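Local coordinates for protein peptide methionine sulfoxide reductase MsrA (PDB 5FA9) that probably repairs oxidised proteins by reducing methionine sulfoxide back to methionine with thioredoxin, as a bifunctional fusion of MsrA and MsrB domains, at residues R20-N34 against E127-D141. The protein carries 2 engineered substitutions. Sequence-based numbering, arbitrary orientation.
Sequences RQIPGVKETDTGYAN and EKLKHFILAEDYHQD
Gln140 reads the backbone of Thr30 with both ends of its amide. From CB, CG stands anti to the carbonyl carbon (chi1 -59°), and a bend at chi2 (-64°) brings the amide back to Thr30, so that it runs antiparallel to the threonine side chain. Gln140 CD then lies 3.4 Å from Thr30 OG1. Gln140 OE1 accepts from Thr30 N at 3.2 Å, an almost straight bond although the donor sits well to the side of the C=O. Gln140 NE2 donates to Thr30 O at 2.9 Å, and its second bond, to Ala135 O, closes on its own segment, coming from above that carbonyl's plane; both acceptors lie near the Gln140 amide plane, evidence that the amide's rotation is fixed. Thr30 O also accepts from Ala135 N, so two donors grip this buried carbonyl. Thr30 OG1 adds a weak bond to His139 O.

Next to these bonds, strands 25-33 and 132-134 pair antiparallel: Tyr32 and Ile133 form a hydrogen-bonded pair, with Tyr32 N donating to Ile133 O at 2.9 Å and Ile133 N returning to Tyr32 O. The ring of Phe132 lies against Gly31, Phe132 CZ being 3.6 Å from Gly31 CA. At the far end Asn34 OD1 takes Lys130 N at 3.1 Å, while Asn34 ND2 meets Glu127 OE1 at 2.9 Å with amide and carboxylate planes only 25° apart. Near the other end, Arg20 NE reaches Asp141 OD1 at 3.4 Å in a weakly hydrogen-bonded salt bridge.

The pairing adds 132-134 as an outermost strand, within this chain, of the mixed MsrA-domain sheet, beside 25-33, whose other neighbour is 51-59. Helix 12-19 covers Thr30 with Phe12 and Glu16, and Gln140 with Glu16; His139, beyond the strand, contacts the bound dithiane-diol alongside Phe12 and Trp13.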
loop_
_atom_site.group_PDB
_atom_site.type_symbol
_atom_site.label_atom_id
_atom_site.label_comp_id
_atom_site.label_asym_id
_atom_site.label_seq_id
_atom_site.Cartn_x
_atom_site.Cartn_y
_atom_site.Cartn_z
ATOM N N ARG B 20 -9.894 0.920 12.634
ATOM C CA ARG B 20 -9.628 2.292 12.211
ATOM C C ARG B 20 -8.929 3.084 13.316
ATOM O O ARG B 20 -8.352 4.141 13.062
ATOM C CB ARG B 20 -10.925 2.993 11.799
ATOM C CG ARG B 20 -11.823 3.386 12.958
ATOM C CD ARG B 20 -13.163 3.910 12.461
ATOM N NE ARG B 20 -13.008 5.007 11.510
ATOM C CZ ARG B 20 -12.804 6.274 11.855
ATOM N NH1 ARG B 20 -12.727 6.612 13.135
ATOM N NH2 ARG B 20 -12.675 7.206 10.920
ATOM N N GLN B 21 -8.980 2.563 14.538
ATOM C CA GLN B 21 -8.388 3.234 15.690
ATOM C C GLN B 21 -6.955 2.777 15.941
ATOM O O GLN B 21 -6.279 3.293 16.831
ATOM C CB GLN B 21 -9.229 2.988 16.941
ATOM C CG GLN B 21 -10.644 3.522 16.861
ATOM C CD GLN B 21 -11.420 3.289 18.140
ATOM O OE1 GLN B 21 -11.219 3.983 19.136
ATOM N NE2 GLN B 21 -12.309 2.302 18.121
ATOM N N ILE B 22 -6.497 1.808 15.156
ATOM C CA ILE B 22 -5.176 1.227 15.356
ATOM C C ILE B 22 -4.122 1.941 14.518
ATOM O O ILE B 22 -4.278 2.078 13.305
ATOM C CB ILE B 22 -5.170 -0.276 15.014
ATOM C CG1 ILE B 22 -6.159 -1.023 15.909
ATOM C CG2 ILE B 22 -3.774 -0.856 15.163
ATOM C CD1 ILE B 22 -6.408 -2.450 15.482
ATOM N N PRO B 23 -3.047 2.411 15.172
ATOM C CA PRO B 23 -1.935 3.092 14.499
ATOM C C PRO B 23 -1.335 2.250 13.376
ATOM O O PRO B 23 -1.213 1.033 13.515
ATOM C CB PRO B 23 -0.920 3.299 15.627
ATOM C CG PRO B 23 -1.743 3.331 16.866
ATOM C CD PRO B 23 -2.856 2.355 16.632
ATOM N N GLY B 24 -0.967 2.899 12.278
ATOM C CA GLY B 24 -0.414 2.203 11.131
ATOM C C GLY B 24 -1.461 1.887 10.081
ATOM O O GLY B 24 -1.139 1.719 8.906
ATOM N N VAL B 25 -2.718 1.803 10.505
ATOM C CA VAL B 25 -3.817 1.580 9.574
ATOM C C VAL B 25 -4.094 2.853 8.782
ATOM O O VAL B 25 -4.420 3.893 9.354
ATOM C CB VAL B 25 -5.099 1.136 10.301
ATOM C CG1 VAL B 25 -6.269 1.095 9.331
ATOM C CG2 VAL B 25 -4.893 -0.223 10.952
ATOM N N LYS B 26 -3.961 2.765 7.463
ATOM C CA LYS B 26 -4.060 3.943 6.609
ATOM C C LYS B 26 -5.417 4.050 5.919
ATOM O O LYS B 26 -5.836 5.140 5.532
ATOM C CB LYS B 26 -2.943 3.931 5.564
ATOM C CG LYS B 26 -1.562 3.663 6.143
ATOM C CD LYS B 26 -0.500 4.489 5.439
ATOM C CE LYS B 26 -0.540 5.938 5.899
ATOM N NZ LYS B 26 0.289 6.821 5.033
ATOM N N GLU B 27 -6.100 2.919 5.770
ATOM C CA GLU B 27 -7.394 2.899 5.096
ATOM C C GLU B 27 -8.191 1.640 5.430
ATOM O O GLU B 27 -7.646 0.537 5.454
ATOM C CB GLU B 27 -7.201 3.010 3.580
ATOM C CG GLU B 27 -8.454 2.739 2.759
ATOM C CD GLU B 27 -8.243 2.981 1.277
ATOM O OE1 GLU B 27 -7.611 3.997 0.921
ATOM O OE2 GLU B 27 -8.707 2.153 0.464
ATOM N N THR B 28 -9.483 1.817 5.692
ATOM C CA THR B 28 -10.385 0.694 5.920
ATOM C C THR B 28 -11.592 0.773 4.991
ATOM O O THR B 28 -12.116 1.856 4.730
ATOM C CB THR B 28 -10.877 0.642 7.378
ATOM O OG1 THR B 28 -11.511 1.882 7.718
ATOM C CG2 THR B 28 -9.717 0.395 8.328
ATOM N N ASP B 29 -12.027 -0.381 4.495
ATOM C CA ASP B 29 -13.206 -0.453 3.639
ATOM C C ASP B 29 -14.019 -1.703 3.952
ATOM O O ASP B 29 -13.469 -2.797 4.064
ATOM C CB ASP B 29 -12.811 -0.453 2.160
ATOM C CG ASP B 29 -12.012 0.772 1.769
ATOM O OD1 ASP B 29 -12.582 1.883 1.768
ATOM O OD2 ASP B 29 -10.812 0.620 1.461
ATOM N N THR B 30 -15.330 -1.537 4.082
ATOM C CA THR B 30 -16.218 -2.664 4.337
ATOM C C THR B 30 -16.717 -3.254 3.025
ATOM O O THR B 30 -16.943 -2.527 2.057
ATOM C CB THR B 30 -17.417 -2.254 5.206
ATOM O OG1 THR B 30 -18.129 -1.186 4.569
ATOM C CG2 THR B 30 -16.946 -1.794 6.574
ATOM N N GLY B 31 -16.886 -4.570 2.995
ATOM C CA GLY B 31 -17.318 -5.240 1.783
ATOM C C GLY B 31 -17.692 -6.697 1.972
ATOM O O GLY B 31 -17.813 -7.183 3.098
ATOM N N TYR B 32 -17.874 -7.395 0.857
ATOM C CA TYR B 32 -18.308 -8.785 0.869
ATOM C C TYR B 32 -17.321 -9.657 0.096
ATOM O O TYR B 32 -17.092 -9.440 -1.094
ATOM C CB TYR B 32 -19.712 -8.903 0.276
ATOM C CG TYR B 32 -20.668 -7.841 0.776
ATOM C CD1 TYR B 32 -21.345 -7.996 1.979
ATOM C CD2 TYR B 32 -20.888 -6.678 0.046
ATOM C CE1 TYR B 32 -22.216 -7.025 2.439
ATOM C CE2 TYR B 32 -21.756 -5.703 0.498
ATOM C CZ TYR B 32 -22.417 -5.881 1.696
ATOM O OH TYR B 32 -23.283 -4.912 2.150
ATOM N N ALA B 33 -16.739 -10.642 0.774
ATOM C CA ALA B 33 -15.653 -11.427 0.196
ATOM C C ALA B 33 -16.028 -12.883 -0.071
ATOM O O ALA B 33 -16.738 -13.507 0.719
ATOM C CB ALA B 33 -14.435 -11.366 1.102
ATOM N N ASN B 34 -15.531 -13.409 -1.189
ATOM C CA ASN B 34 -15.712 -14.809 -1.573
ATOM C C ASN B 34 -17.166 -15.267 -1.554
ATOM O O ASN B 34 -17.748 -15.558 -2.600
ATOM C CB ASN B 34 -14.875 -15.715 -0.666
ATOM C CG ASN B 34 -13.392 -15.639 -0.977
ATOM O OD1 ASN B 34 -12.926 -14.689 -1.607
ATOM N ND2 ASN B 34 -12.642 -16.643 -0.537
ATOM N N GLU B 127 -8.113 -18.406 3.317
ATOM C CA GLU B 127 -8.184 -18.605 1.876
ATOM C C GLU B 127 -7.605 -17.409 1.146
ATOM O O GLU B 127 -7.558 -16.304 1.686
ATOM C CB GLU B 127 -9.631 -18.824 1.426
ATOM C CG GLU B 127 -10.373 -19.933 2.148
ATOM C CD GLU B 127 -11.824 -20.033 1.716
ATOM O OE1 GLU B 127 -12.294 -19.124 0.999
ATOM O OE2 GLU B 127 -12.493 -21.018 2.091
ATOM N N LYS B 128 -7.158 -17.630 -0.084
ATOM C CA LYS B 128 -6.798 -16.517 -0.945
ATOM C C LYS B 128 -8.063 -15.764 -1.328
ATOM O O LYS B 128 -9.052 -16.371 -1.745
ATOM C CB LYS B 128 -6.066 -17.003 -2.197
ATOM C CG LYS B 128 -5.506 -15.880 -3.060
ATOM C CD LYS B 128 -5.157 -16.377 -4.455
ATOM C CE LYS B 128 -4.583 -15.262 -5.313
ATOM N NZ LYS B 128 -3.330 -14.696 -4.737
ATOM N N LEU B 129 -8.038 -14.447 -1.163
ATOM C CA LEU B 129 -9.151 -13.611 -1.576
ATOM C C LEU B 129 -9.365 -13.764 -3.072
ATOM O O LEU B 129 -8.427 -13.602 -3.854
ATOM C CB LEU B 129 -8.890 -12.146 -1.221
ATOM C CG LEU B 129 -10.071 -11.204 -1.437
ATOM C CD1 LEU B 129 -11.216 -11.553 -0.496
ATOM C CD2 LEU B 129 -9.638 -9.757 -1.275
ATOM N N LYS B 130 -10.589 -14.073 -3.481
ATOM C CA LYS B 130 -10.830 -14.304 -4.895
ATOM C C LYS B 130 -11.798 -13.253 -5.436
ATOM O O LYS B 130 -11.730 -12.876 -6.602
ATOM C CB LYS B 130 -11.356 -15.717 -5.116
ATOM C CG LYS B 130 -10.793 -16.351 -6.368
ATOM C CD LYS B 130 -9.315 -16.656 -6.121
ATOM C CE LYS B 130 -8.525 -16.826 -7.409
ATOM N NZ LYS B 130 -7.052 -16.894 -7.157
ATOM N N HIS B 131 -12.694 -12.780 -4.572
ATOM C CA HIS B 131 -13.539 -11.628 -4.878
ATOM C C HIS B 131 -13.798 -10.793 -3.628
ATOM O O HIS B 131 -13.951 -11.329 -2.531
ATOM C CB HIS B 131 -14.881 -12.060 -5.477
ATOM C CG HIS B 131 -14.772 -12.677 -6.838
ATOM N ND1 HIS B 131 -13.731 -12.409 -7.695
ATOM C CD2 HIS B 131 -15.593 -13.532 -7.494
ATOM C CE1 HIS B 131 -13.903 -13.083 -8.822
ATOM N NE2 HIS B 131 -15.024 -13.770 -8.724
ATOM N N PHE B 132 -13.864 -9.477 -3.809
ATOM C CA PHE B 132 -14.217 -8.557 -2.733
ATOM C C PHE B 132 -15.088 -7.431 -3.271
ATOM O O PHE B 132 -14.599 -6.537 -3.961
ATOM C CB PHE B 132 -12.958 -7.990 -2.069
ATOM C CG PHE B 132 -13.240 -7.001 -0.972
ATOM C CD1 PHE B 132 -13.533 -7.437 0.311
ATOM C CD2 PHE B 132 -13.203 -5.638 -1.218
ATOM C CE1 PHE B 132 -13.794 -6.533 1.323
ATOM C CE2 PHE B 132 -13.463 -4.730 -0.209
ATOM C CZ PHE B 132 -13.757 -5.179 1.061
ATOM N N ILE B 133 -16.376 -7.480 -2.953
ATOM C CA ILE B 133 -17.320 -6.490 -3.451
ATOM C C ILE B 133 -17.483 -5.347 -2.457
ATOM O O ILE B 133 -17.974 -5.544 -1.346
ATOM C CB ILE B 133 -18.693 -7.123 -3.739
ATOM C CG1 ILE B 133 -18.558 -8.213 -4.804
ATOM C CG2 ILE B 133 -19.689 -6.061 -4.178
ATOM C CD1 ILE B 133 -19.777 -9.096 -4.932
ATOM N N LEU B 134 -17.062 -4.154 -2.866
ATOM C CA LEU B 134 -17.123 -2.971 -2.014
ATOM C C LEU B 134 -18.558 -2.630 -1.629
ATOM O O LEU B 134 -19.433 -2.529 -2.488
ATOM C CB LEU B 134 -16.471 -1.778 -2.718
ATOM C CG LEU B 134 -16.168 -0.544 -1.867
ATOM C CD1 LEU B 134 -15.198 -0.885 -0.748
ATOM C CD2 LEU B 134 -15.620 0.580 -2.733
ATOM N N ALA B 135 -18.792 -2.455 -0.332
ATOM C CA ALA B 135 -20.117 -2.106 0.166
ATOM C C ALA B 135 -20.451 -0.653 -0.154
ATOM O O ALA B 135 -19.570 0.134 -0.502
ATOM C CB ALA B 135 -20.206 -2.355 1.663
ATOM N N GLU B 136 -21.728 -0.306 -0.035
ATOM C CA GLU B 136 -22.192 1.045 -0.331
ATOM C C GLU B 136 -21.617 2.059 0.653
ATOM O O GLU B 136 -21.173 1.694 1.741
ATOM C CB GLU B 136 -23.722 1.102 -0.305
ATOM C CG GLU B 136 -24.412 0.122 -1.250
ATOM C CD GLU B 136 -24.606 -1.258 -0.641
ATOM O OE1 GLU B 136 -23.699 -1.736 0.072
ATOM O OE2 GLU B 136 -25.672 -1.866 -0.878
ATOM N N ASP B 137 -21.626 3.330 0.260
ATOM C CA ASP B 137 -21.109 4.408 1.100
ATOM C C ASP B 137 -21.847 4.483 2.433
ATOM O O ASP B 137 -21.306 4.965 3.428
ATOM C CB ASP B 137 -21.207 5.748 0.369
ATOM C CG ASP B 137 -20.329 5.802 -0.865
ATOM O OD1 ASP B 137 -19.099 5.626 -0.728
ATOM O OD2 ASP B 137 -20.867 6.021 -1.970
ATOM N N TYR B 138 -23.089 4.010 2.432
ATOM C CA TYR B 138 -23.886 3.895 3.646
ATOM C C TYR B 138 -23.175 3.045 4.697
ATOM O O TYR B 138 -23.188 3.371 5.885
ATOM C CB TYR B 138 -25.258 3.298 3.318
ATOM C CG TYR B 138 -26.166 3.128 4.515
ATOM C CD1 TYR B 138 -26.748 4.228 5.131
ATOM C CD2 TYR B 138 -26.445 1.867 5.024
ATOM C CE1 TYR B 138 -27.581 4.076 6.224
ATOM C CE2 TYR B 138 -27.275 1.705 6.115
ATOM C CZ TYR B 138 -27.840 2.812 6.711
ATOM O OH TYR B 138 -28.669 2.655 7.799
ATOM N N HIS B 139 -22.553 1.959 4.250
ATOM C CA HIS B 139 -21.870 1.033 5.148
ATOM C C HIS B 139 -20.421 1.428 5.426
ATOM O O HIS B 139 -19.749 0.800 6.245
ATOM C CB HIS B 139 -21.910 -0.384 4.572
ATOM C CG HIS B 139 -23.293 -0.946 4.448
ATOM N ND1 HIS B 139 -24.141 -1.079 5.527
ATOM C CD2 HIS B 139 -23.973 -1.413 3.374
ATOM C CE1 HIS B 139 -25.284 -1.603 5.123
ATOM N NE2 HIS B 139 -25.208 -1.814 3.821
ATOM N N GLN B 140 -19.941 2.466 4.750
ATOM C CA GLN B 140 -18.564 2.918 4.928
ATOM C C GLN B 140 -18.462 3.916 6.075
ATOM O O GLN B 140 -19.101 4.968 6.046
ATOM C CB GLN B 140 -18.028 3.537 3.636
ATOM C CG GLN B 140 -18.038 2.588 2.447
ATOM C CD GLN B 140 -17.113 1.401 2.638
ATOM O OE1 GLN B 140 -16.135 1.472 3.383
ATOM N NE2 GLN B 140 -17.420 0.298 1.965
ATOM N N ASP B 141 -17.645 3.578 7.073
ATOM C CA ASP B 141 -17.550 4.348 8.312
ATOM C C ASP B 141 -18.936 4.571 8.906
ATOM O O ASP B 141 -19.305 5.694 9.253
ATOM C CB ASP B 141 -16.843 5.686 8.074
ATOM C CG ASP B 141 -15.332 5.552 8.069
ATOM O OD1 ASP B 141 -14.817 4.614 8.714
ATOM O OD2 ASP B 141 -14.661 6.382 7.423
#